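Local coordinates for malate dehydrogenase (Naegleria fowleri, PDB 6UM4), which probably catalyses the reversible, NAD-dependent oxidation of malate to oxaloacetate, at residues A[126-140]-A[157-170]. Numbering follows the deposited sequence.
Sequences NQPVKLRLLERPEAM and LLEEIYLTDSENDA
R132 and Y162 make the main side-chain contact between two neighbouring parallel strands, 129-134 and 158-164, whose axes approach to 4.7 Å at 14°. The guanidinium lies nearly flat over one face of the ring, planes 15° apart. It is displaced toward the rim, with R132 NH2 3.3 Å from Y162 CE2, an off-centre cation-pi stack. A bend at chi3 (79°) in R132 turns the group onto the ring while its NE edge faces helix 167-171. There NE and NH2 grip D169 O side-on, at 3.2 and 2.9 Å respectively, both from the same face of that carbonyl. Elsewhere along the guanidinium edge, R132 NH1 is joined to E160 OE1 through water 2, the two charged groups being too far apart for direct pairing.

The backbone ladder supplies the parallel pairing: L131 N to E160 O and Y162 N to L131 O (2.8 Å), then L133 N to Y162 O and T164 N to L133 O.

Apolar contacts fill the opposite face, where L131 CD1 meets L158 CD1 at 3.8 Å and L133 CD1 meets I161 CG2 at 3.7 Å; helix 108-118 packs against L131 and L133. Beyond the strand, M140 folds its CE against T164 C (3.5 Å).

With helix 140-151 as the connection, the strands form a beta-alpha-beta unit at the 158-164 edge of the six-stranded, 3-2-1-4-5-6 Rossmann sheet of the NAD-binding domain.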
loop_
_atom_site.group_PDB
_atom_site.type_symbol
_atom_site.label_atom_id
_atom_site.label_comp_id
_atom_site.label_asym_id
_atom_site.label_seq_id
_atom_site.Cartn_x
_atom_site.Cartn_y
_atom_site.Cartn_z
ATOM N N ASN A 126 4.661 -0.280 17.254
ATOM C CA ASN A 126 5.408 -1.046 18.241
ATOM C C ASN A 126 4.884 -2.471 18.403
ATOM O O ASN A 126 5.175 -3.122 19.408
ATOM C CB ASN A 126 5.406 -0.306 19.577
ATOM C CG ASN A 126 6.222 0.978 19.525
ATOM O OD1 ASN A 126 7.387 0.972 19.115
ATOM N ND2 ASN A 126 5.605 2.089 19.918
ATOM N N GLN A 127 4.160 -2.982 17.410
ATOM C CA GLN A 127 3.556 -4.313 17.466
ATOM C C GLN A 127 4.150 -5.214 16.391
ATOM O O GLN A 127 3.713 -5.160 15.226
ATOM C CB GLN A 127 2.039 -4.223 17.294
ATOM C CG GLN A 127 1.336 -5.571 17.300
ATOM C CD GLN A 127 1.602 -6.328 18.582
ATOM O OE1 GLN A 127 1.077 -5.979 19.629
ATOM N NE2 GLN A 127 2.425 -7.355 18.508
ATOM N N PRO A 128 5.117 -6.068 16.732
ATOM C CA PRO A 128 5.669 -7.009 15.747
ATOM C C PRO A 128 4.613 -7.965 15.222
ATOM O O PRO A 128 3.693 -8.363 15.935
ATOM C CB PRO A 128 6.740 -7.771 16.546
ATOM C CG PRO A 128 7.070 -6.886 17.692
ATOM C CD PRO A 128 5.800 -6.172 18.033
ATOM N N VAL A 129 4.770 -8.365 13.965
ATOM C CA VAL A 129 3.760 -9.176 13.303
ATOM C C VAL A 129 4.387 -10.401 12.661
ATOM O O VAL A 129 5.547 -10.394 12.239
ATOM C CB VAL A 129 2.970 -8.363 12.252
ATOM C CG1 VAL A 129 2.200 -7.275 12.932
ATOM C CG2 VAL A 129 3.925 -7.743 11.244
ATOM N N LYS A 130 3.608 -11.478 12.644
ATOM C CA LYS A 130 3.894 -12.689 11.894
ATOM C C LYS A 130 2.743 -12.938 10.938
ATOM O O LYS A 130 1.577 -12.954 11.355
ATOM C CB LYS A 130 4.086 -13.889 12.818
ATOM C CG LYS A 130 5.222 -13.734 13.819
ATOM C CD LYS A 130 5.386 -14.978 14.659
ATOM C CE LYS A 130 6.480 -14.774 15.699
ATOM N NZ LYS A 130 6.795 -16.040 16.412
ATOM N N LEU A 131 3.068 -13.144 9.672
ATOM C CA LEU A 131 2.071 -13.350 8.633
ATOM C C LEU A 131 2.019 -14.825 8.279
ATOM O O LEU A 131 3.050 -15.434 7.981
ATOM C CB LEU A 131 2.403 -12.520 7.395
ATOM C CG LEU A 131 2.204 -11.007 7.500
ATOM C CD1 LEU A 131 2.732 -10.316 6.242
ATOM C CD2 LEU A 131 0.752 -10.723 7.701
ATOM N N ARG A 132 0.825 -15.393 8.312
ATOM C CA ARG A 132 0.590 -16.738 7.817
ATOM C C ARG A 132 -0.294 -16.593 6.591
ATOM O O ARG A 132 -1.481 -16.269 6.709
ATOM C CB ARG A 132 -0.043 -17.616 8.897
ATOM C CG ARG A 132 0.869 -17.806 10.120
ATOM C CD ARG A 132 0.262 -18.773 11.154
ATOM N NE ARG A 132 0.438 -20.167 10.780
ATOM C CZ ARG A 132 1.544 -20.870 11.042
ATOM N NH1 ARG A 132 2.627 -20.251 11.505
ATOM N NH2 ARG A 132 1.620 -22.154 10.700
ATOM N N LEU A 133 0.284 -16.853 5.432
ATOM C CA LEU A 133 -0.308 -16.523 4.143
ATOM C C LEU A 133 -0.856 -17.787 3.506
ATOM O O LEU A 133 -0.104 -18.742 3.285
ATOM C CB LEU A 133 0.739 -15.889 3.223
ATOM C CG LEU A 133 1.422 -14.644 3.776
ATOM C CD1 LEU A 133 2.375 -14.057 2.728
ATOM C CD2 LEU A 133 0.336 -13.624 4.176
ATOM N N LEU A 134 -2.143 -17.773 3.174
ATOM C CA LEU A 134 -2.842 -18.936 2.645
ATOM C C LEU A 134 -3.257 -18.687 1.202
ATOM O O LEU A 134 -3.729 -17.601 0.863
ATOM C CB LEU A 134 -4.087 -19.242 3.490
ATOM C CG LEU A 134 -5.013 -20.310 2.921
ATOM C CD1 LEU A 134 -4.243 -21.612 2.883
ATOM C CD2 LEU A 134 -6.270 -20.460 3.749
ATOM N N GLU A 135 -3.071 -19.691 0.352
ATOM C CA GLU A 135 -3.502 -19.610 -1.035
ATOM C C GLU A 135 -3.950 -20.991 -1.485
ATOM O O GLU A 135 -3.748 -21.991 -0.792
ATOM C CB GLU A 135 -2.377 -19.076 -1.955
ATOM C CG GLU A 135 -2.528 -17.630 -2.409
ATOM C CD GLU A 135 -3.817 -17.360 -3.217
ATOM O OE1 GLU A 135 -4.421 -18.318 -3.756
ATOM O OE2 GLU A 135 -4.235 -16.182 -3.297
ATOM N N ARG A 136 -4.544 -21.038 -2.673
ATOM C CA ARG A 136 -4.878 -22.300 -3.296
ATOM C C ARG A 136 -3.598 -23.054 -3.655
ATOM O O ARG A 136 -2.536 -22.446 -3.816
ATOM C CB ARG A 136 -5.727 -22.062 -4.542
ATOM C CG ARG A 136 -7.176 -21.685 -4.231
ATOM C CD ARG A 136 -8.018 -21.577 -5.499
ATOM N NE ARG A 136 -9.205 -20.746 -5.293
ATOM C CZ ARG A 136 -10.418 -21.211 -4.994
ATOM N NH1 ARG A 136 -10.621 -22.518 -4.866
ATOM N NH2 ARG A 136 -11.433 -20.365 -4.825
ATOM N N PRO A 137 -3.670 -24.388 -3.756
ATOM C CA PRO A 137 -2.453 -25.171 -4.050
ATOM C C PRO A 137 -1.723 -24.725 -5.307
ATOM O O PRO A 137 -0.486 -24.682 -5.333
ATOM C CB PRO A 137 -2.993 -26.601 -4.199
ATOM C CG PRO A 137 -4.255 -26.621 -3.400
ATOM C CD PRO A 137 -4.854 -25.249 -3.552
ATOM N N GLU A 138 -2.467 -24.379 -6.350
ATOM C CA GLU A 138 -1.897 -24.028 -7.642
ATOM C C GLU A 138 -1.256 -22.643 -7.673
ATOM O O GLU A 138 -0.683 -22.284 -8.704
ATOM C CB GLU A 138 -2.988 -24.148 -8.711
ATOM C CG GLU A 138 -4.265 -23.370 -8.394
ATOM C CD GLU A 138 -5.233 -24.157 -7.509
ATOM O OE1 GLU A 138 -4.835 -25.214 -6.972
ATOM O OE2 GLU A 138 -6.388 -23.713 -7.339
ATOM N N ALA A 139 -1.356 -21.855 -6.601
ATOM C CA ALA A 139 -0.771 -20.520 -6.544
ATOM C C ALA A 139 0.435 -20.438 -5.614
ATOM O O ALA A 139 0.867 -19.332 -5.278
ATOM C CB ALA A 139 -1.819 -19.485 -6.126
ATOM N N MET A 140 0.960 -21.575 -5.150
ATOM C CA MET A 140 2.048 -21.535 -4.177
ATOM C C MET A 140 3.345 -21.008 -4.788
ATOM O O MET A 140 4.117 -20.332 -4.096
ATOM C CB MET A 140 2.254 -22.919 -3.558
ATOM C CG MET A 140 1.059 -23.356 -2.718
ATOM S SD MET A 140 0.509 -22.126 -1.498
ATOM C CE MET A 140 1.908 -22.237 -0.386
ATOM N N LEU A 157 9.254 -4.829 11.738
ATOM C CA LEU A 157 8.186 -5.435 12.520
ATOM C C LEU A 157 7.791 -6.818 12.024
ATOM O O LEU A 157 7.122 -7.551 12.762
ATOM C CB LEU A 157 6.950 -4.522 12.516
ATOM C CG LEU A 157 7.085 -3.195 13.277
ATOM C CD1 LEU A 157 5.872 -2.294 13.073
ATOM C CD2 LEU A 157 7.351 -3.410 14.768
ATOM N N LEU A 158 8.179 -7.194 10.807
ATOM C CA LEU A 158 7.752 -8.456 10.199
ATOM C C LEU A 158 8.689 -9.561 10.669
ATOM O O LEU A 158 9.767 -9.764 10.109
ATOM C CB LEU A 158 7.740 -8.342 8.685
ATOM C CG LEU A 158 7.103 -9.488 7.924
ATOM C CD1 LEU A 158 5.741 -9.847 8.527
ATOM C CD2 LEU A 158 6.936 -9.027 6.505
ATOM N N GLU A 159 8.259 -10.290 11.692
ATOM C CA GLU A 159 9.126 -11.277 12.321
ATOM C C GLU A 159 9.125 -12.607 11.580
ATOM O O GLU A 159 10.104 -13.360 11.673
ATOM C CB GLU A 159 8.708 -11.492 13.776
ATOM C CG GLU A 159 9.861 -11.381 14.761
ATOM C CD GLU A 159 9.632 -10.293 15.790
ATOM O OE1 GLU A 159 8.830 -10.518 16.722
ATOM O OE2 GLU A 159 10.237 -9.203 15.657
ATOM N N GLU A 160 8.064 -12.912 10.841
ATOM C CA GLU A 160 7.991 -14.180 10.138
ATOM C C GLU A 160 6.991 -14.054 9.008
ATOM O O GLU A 160 6.001 -13.335 9.126
ATOM C CB GLU A 160 7.568 -15.327 11.072
ATOM C CG GLU A 160 7.694 -16.701 10.434
ATOM C CD GLU A 160 6.971 -17.805 11.200
ATOM O OE1 GLU A 160 6.466 -17.547 12.315
ATOM O OE2 GLU A 160 6.948 -18.947 10.692
ATOM N N ILE A 161 7.254 -14.767 7.917
ATOM C CA ILE A 161 6.294 -14.972 6.836
ATOM C C ILE A 161 6.206 -16.475 6.598
ATOM O O ILE A 161 7.173 -17.087 6.133
ATOM C CB ILE A 161 6.700 -14.252 5.541
ATOM C CG1 ILE A 161 6.931 -12.761 5.794
ATOM C CG2 ILE A 161 5.614 -14.444 4.489
ATOM C CD1 ILE A 161 7.545 -12.026 4.586
ATOM N N TYR A 162 5.056 -17.069 6.898
ATOM C CA TYR A 162 4.818 -18.493 6.696
ATOM C C TYR A 162 3.816 -18.678 5.562
ATOM O O TYR A 162 2.794 -17.984 5.520
ATOM C CB TYR A 162 4.309 -19.147 7.986
ATOM C CG TYR A 162 3.964 -20.618 7.844
ATOM C CD1 TYR A 162 4.948 -21.600 7.922
ATOM C CD2 TYR A 162 2.646 -21.026 7.646
ATOM C CE1 TYR A 162 4.624 -22.962 7.799
ATOM C CE2 TYR A 162 2.321 -22.365 7.515
ATOM C CZ TYR A 162 3.308 -23.332 7.595
ATOM O OH TYR A 162 2.958 -24.665 7.468
ATOM N N LEU A 163 4.122 -19.591 4.639
ATOM C CA LEU A 163 3.316 -19.834 3.445
ATOM C C LEU A 163 2.706 -21.226 3.483
ATOM O O LEU A 163 3.390 -22.187 3.836
ATOM C CB LEU A 163 4.161 -19.733 2.174
ATOM C CG LEU A 163 5.137 -18.582 1.969
ATOM C CD1 LEU A 163 5.753 -18.734 0.601
ATOM C CD2 LEU A 163 4.452 -17.248 2.109
ATOM N N THR A 164 1.442 -21.350 3.070
ATOM C CA THR A 164 0.820 -22.671 3.077
ATOM C C THR A 164 -0.414 -22.686 2.190
ATOM O O THR A 164 -1.032 -21.652 1.928
ATOM C CB THR A 164 0.460 -23.122 4.503
ATOM O OG1 THR A 164 -0.183 -24.400 4.451
ATOM C CG2 THR A 164 -0.444 -22.135 5.197
ATOM N N ASP A 165 -0.763 -23.882 1.718
ATOM C CA ASP A 165 -2.060 -24.093 1.089
ATOM C C ASP A 165 -2.996 -24.910 1.973
ATOM O O ASP A 165 -3.968 -25.485 1.476
ATOM C CB ASP A 165 -1.906 -24.753 -0.284
ATOM C CG ASP A 165 -1.254 -26.127 -0.216
ATOM O OD1 ASP A 165 -1.006 -26.643 0.898
ATOM O OD2 ASP A 165 -0.990 -26.700 -1.298
ATOM N N SER A 166 -2.712 -24.988 3.270
ATOM C CA SER A 166 -3.503 -25.766 4.217
ATOM C C SER A 166 -4.158 -24.851 5.231
ATOM O O SER A 166 -3.460 -24.186 6.008
ATOM C CB SER A 166 -2.650 -26.773 4.974
ATOM O OG SER A 166 -3.279 -27.021 6.225
ATOM N N GLU A 167 -5.491 -24.878 5.271
ATOM C CA GLU A 167 -6.211 -24.039 6.218
ATOM C C GLU A 167 -5.862 -24.428 7.642
ATOM O O GLU A 167 -5.722 -23.561 8.512
ATOM C CB GLU A 167 -7.713 -24.136 5.961
ATOM C CG GLU A 167 -8.096 -23.501 4.625
ATOM C CD GLU A 167 -9.513 -23.809 4.190
ATOM O OE1 GLU A 167 -10.156 -24.672 4.833
ATOM O OE2 GLU A 167 -9.979 -23.181 3.203
ATOM N N ASN A 168 -5.674 -25.723 7.894
ATOM C CA ASN A 168 -5.246 -26.135 9.226
ATOM C C ASN A 168 -3.911 -25.488 9.605
ATOM O O ASN A 168 -3.790 -24.885 10.677
ATOM C CB ASN A 168 -5.150 -27.659 9.307
ATOM C CG ASN A 168 -4.901 -28.145 10.724
ATOM O OD1 ASN A 168 -5.820 -28.237 11.542
ATOM N ND2 ASN A 168 -3.655 -28.464 11.020
ATOM N N ASP A 169 -2.911 -25.552 8.719
ATOM C CA ASP A 169 -1.631 -24.917 9.051
ATOM C C ASP A 169 -1.767 -23.399 9.152
ATOM O O ASP A 169 -1.177 -22.777 10.049
ATOM C CB ASP A 169 -0.525 -25.283 8.039
ATOM C CG ASP A 169 -0.062 -26.757 8.133
ATOM O OD1 ASP A 169 -0.191 -27.388 9.209
ATOM O OD2 ASP A 169 0.486 -27.281 7.132
ATOM N N ALA A 170 -2.554 -22.794 8.258
ATOM C CA ALA A 170 -2.626 -21.335 8.169
ATOM C C ALA A 170 -3.069 -20.698 9.484
ATOM O O ALA A 170 -2.459 -19.729 9.950
ATOM C CB ALA A 170 -3.566 -20.930 7.029
HETATM O O HOH W 1 8.303 -17.472 15.081
HETATM O O HOH W 2 3.392 -17.727 12.304
HETATM O O HOH W 3 5.724 -20.146 12.947
#